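Local atomic coordinates of thioesterase (Streptomyces sp. WAC02707, PDB entry 6VAP), a protein that acts as a type II thioesterase of borrelidin biosynthesis, probably hydrolysing the thioesters that hold acyl groups on the carrier domains of the assembly line. Residues T102-L107 with E119-S124. Numbering follows the deposited sequence.
Sequences TLAFEL and EALLVS
The ring of Phe105 meets Leu121 at its edge, close to the ring plane: CD1 of the phenyl lies 4.2 Å from Leu121 CD2. The rest of the phenyl swings off the strand to the ring of His218, their planes nearly perpendicular (about 80°), and it also touches Pro129. CG of Phe105 stands anti to the backbone N (chi1 162°), which carries the phenyl off while Phe105 CB stays 4.1 Å from Leu121 CD2. The same methyl also meets the helix backbone, with Leu121 CD2 3.8 Å from Phe105 CA. The other methyl of the fork turns to Ala104, and Leu121 CD1 sits 3.7 Å from Ala104 CB and 3.8 Å from Ala104 O. One leucine thus straddles two successive helix residues, a methyl for each. No hydrogen bond crosses the contact, all three residues are buried, and the grip is wholly van der Waals. Leu121 also touches Leu94 and Ile196 on the neighbouring strands, while Ala104 rests on residues of the probable nucleophile elbow at the start of the helix. Helix 99-113 is here laid against strand 120-124 within the beta-alpha-beta crossover that begins at strand 92-97, in the parallel core of an alpha/beta-hydrolase fold.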
ATOM      1  N   THR A 102       1.546  -2.696  -4.690  1.00 16.93           N
ATOM      2  CA  THR A 102       2.167  -2.358  -5.962  1.00 15.29           C
ATOM      3  C   THR A 102       2.475  -0.864  -6.025  1.00 27.48           C
ATOM      4  O   THR A 102       3.563  -0.457  -6.453  1.00 22.43           O
ATOM      5  CB  THR A 102       1.261  -2.781  -7.115  1.00 17.45           C
ATOM      6  OG1 THR A 102       0.991  -4.182  -7.050  1.00 24.43           O
ATOM      7  CG2 THR A 102       1.934  -2.445  -8.488  1.00 21.27           C
ATOM      8  N   LEU A 103       1.535  -0.031  -5.590  1.00 18.40           N
ATOM      9  CA  LEU A 103       1.804   1.395  -5.499  1.00 16.98           C
ATOM     10  C   LEU A 103       2.988   1.673  -4.593  1.00 17.69           C
ATOM     11  O   LEU A 103       3.863   2.463  -4.959  1.00 19.71           O
ATOM     12  CB  LEU A 103       0.563   2.124  -5.014  1.00 18.12           C
ATOM     13  CG  LEU A 103       0.704   3.635  -4.837  1.00 28.50           C
ATOM     14  CD1 LEU A 103       1.206   4.290  -6.131  1.00 27.87           C
ATOM     15  CD2 LEU A 103      -0.623   4.224  -4.445  1.00 25.17           C
ATOM     16  N   ALA A 104       3.052   1.002  -3.436  1.00 21.79           N
ATOM     17  CA  ALA A 104       4.175   1.191  -2.525  1.00 22.81           C
ATOM     18  C   ALA A 104       5.485   0.828  -3.182  1.00 29.55           C
ATOM     19  O   ALA A 104       6.493   1.509  -2.956  1.00 26.13           O
ATOM     20  CB  ALA A 104       3.998   0.378  -1.240  1.00 17.74           C
ATOM     21  N   PHE A 105       5.484  -0.234  -3.990  1.00 19.44           N
ATOM     22  CA  PHE A 105       6.701  -0.644  -4.664  1.00 18.11           C
ATOM     23  C   PHE A 105       7.114   0.379  -5.698  1.00 32.15           C
ATOM     24  O   PHE A 105       8.301   0.635  -5.871  1.00 20.89           O
ATOM     25  CB  PHE A 105       6.502  -2.004  -5.311  1.00 21.28           C
ATOM     26  CG  PHE A 105       7.519  -2.321  -6.382  1.00 20.08           C
ATOM     27  CD1 PHE A 105       8.797  -2.779  -6.051  1.00 27.31           C
ATOM     28  CD2 PHE A 105       7.191  -2.215  -7.698  1.00 18.97           C
ATOM     29  CE1 PHE A 105       9.706  -3.084  -7.029  1.00 28.39           C
ATOM     30  CE2 PHE A 105       8.093  -2.525  -8.676  1.00 20.64           C
ATOM     31  CZ  PHE A 105       9.361  -2.964  -8.345  1.00 33.99           C
ATOM     32  N   GLU A 106       6.154   0.915  -6.442  1.00 14.31           N
ATOM     33  CA  GLU A 106       6.439   1.926  -7.451  1.00 14.82           C
ATOM     34  C   GLU A 106       6.953   3.202  -6.809  1.00 19.38           C
ATOM     35  O   GLU A 106       7.875   3.835  -7.339  1.00 19.17           O
ATOM     36  CB  GLU A 106       5.174   2.178  -8.273  1.00 20.38           C
ATOM     37  CG  GLU A 106       4.838   1.082  -9.259  1.00 23.15           C
ATOM     38  CD  GLU A 106       5.930   0.939 -10.328  1.00 31.63           C
ATOM     39  OE1 GLU A 106       6.665   1.913 -10.533  1.00 32.63           O
ATOM     40  OE2 GLU A 106       6.036  -0.144 -10.920  1.00 27.69           O
ATOM     41  N   LEU A 107       6.370   3.587  -5.672  1.00 29.87           N
ATOM     42  CA  LEU A 107       6.867   4.741  -4.929  1.00 16.25           C
ATOM     43  C   LEU A 107       8.271   4.486  -4.415  1.00 20.37           C
ATOM     44  O   LEU A 107       9.133   5.368  -4.479  1.00 22.69           O
ATOM     45  CB  LEU A 107       5.923   5.069  -3.765  1.00 20.38           C
ATOM     46  CG  LEU A 107       4.557   5.556  -4.177  1.00 20.51           C
ATOM     47  CD1 LEU A 107       3.575   5.554  -2.963  1.00 28.05           C
ATOM     48  CD2 LEU A 107       4.682   6.978  -4.731  1.00 28.64           C
ATOM     49  N   GLU A 119      13.799   2.602   4.784  1.00 26.36           N
ATOM     50  CA  GLU A 119      14.084   1.640   5.846  1.00 38.85           C
ATOM     51  C   GLU A 119      13.506   0.269   5.519  1.00 27.58           C
ATOM     52  O   GLU A 119      14.139  -0.764   5.770  1.00 41.24           O
ATOM     53  CB  GLU A 119      13.518   2.153   7.169  1.00 60.04           C
ATOM     54  CG  GLU A 119      14.066   3.495   7.591  1.00 86.30           C
ATOM     55  CD  GLU A 119      15.591   3.521   7.639  1.00102.99           C
ATOM     56  OE1 GLU A 119      16.182   2.616   8.266  1.00110.78           O
ATOM     57  OE2 GLU A 119      16.187   4.456   7.057  1.00107.96           O
ATOM     58  N   ALA A 120      12.285   0.239   5.010  1.00 20.62           N
ATOM     59  CA  ALA A 120      11.695  -1.018   4.601  1.00 25.90           C
ATOM     60  C   ALA A 120      10.586  -0.739   3.601  1.00 23.84           C
ATOM     61  O   ALA A 120       9.995   0.349   3.601  1.00 22.84           O
ATOM     62  CB  ALA A 120      11.155  -1.780   5.808  1.00 30.35           C
ATOM     63  N   LEU A 121      10.319  -1.739   2.745  1.00 16.99           N
ATOM     64  CA  LEU A 121       9.112  -1.792   1.927  1.00 21.06           C
ATOM     65  C   LEU A 121       8.313  -2.999   2.426  1.00 18.70           C
ATOM     66  O   LEU A 121       8.764  -4.146   2.286  1.00 26.93           O
ATOM     67  CB  LEU A 121       9.462  -1.909   0.451  1.00 20.79           C
ATOM     68  CG  LEU A 121       8.286  -2.221  -0.445  1.00 25.12           C
ATOM     69  CD1 LEU A 121       7.205  -1.134  -0.301  1.00 16.61           C
ATOM     70  CD2 LEU A 121       8.726  -2.394  -1.899  1.00 28.60           C
ATOM     71  N   LEU A 122       7.152  -2.756   3.065  1.00 19.22           N
ATOM     72  CA  LEU A 122       6.262  -3.809   3.558  1.00 14.79           C
ATOM     73  C   LEU A 122       5.102  -3.954   2.575  1.00 18.15           C
ATOM     74  O   LEU A 122       4.413  -2.977   2.251  1.00 15.07           O
ATOM     75  CB  LEU A 122       5.749  -3.498   4.962  1.00 20.01           C
ATOM     76  CG  LEU A 122       6.841  -3.496   6.022  1.00 34.34           C
ATOM     77  CD1 LEU A 122       7.023  -2.096   6.637  1.00 35.49           C
ATOM     78  CD2 LEU A 122       6.492  -4.487   7.103  1.00 41.82           C
ATOM     79  N   VAL A 123       4.925  -5.159   2.051  1.00 17.57           N
ATOM     80  CA  VAL A 123       3.939  -5.426   1.012  1.00 18.48           C
ATOM     81  C   VAL A 123       3.077  -6.601   1.442  1.00 18.38           C
ATOM     82  O   VAL A 123       3.586  -7.657   1.816  1.00 19.65           O
ATOM     83  CB  VAL A 123       4.602  -5.726  -0.338  1.00 14.68           C
ATOM     84  CG1 VAL A 123       5.132  -4.397  -0.955  1.00 12.95           C
ATOM     85  CG2 VAL A 123       5.727  -6.661  -0.136  1.00 17.95           C
ATOM     86  N   SER A 124       1.774  -6.402   1.429  1.00 14.64           N
ATOM     87  CA  SER A 124       0.828  -7.346   1.990  1.00 14.00           C
ATOM     88  C   SER A 124      -0.119  -7.784   0.892  1.00 13.69           C
ATOM     89  O   SER A 124      -0.662  -6.932   0.192  1.00 17.29           O
ATOM     90  CB  SER A 124       0.034  -6.668   3.128  1.00 23.47           C
ATOM     91  OG  SER A 124      -1.176  -7.335   3.364  1.00 26.19           O
TER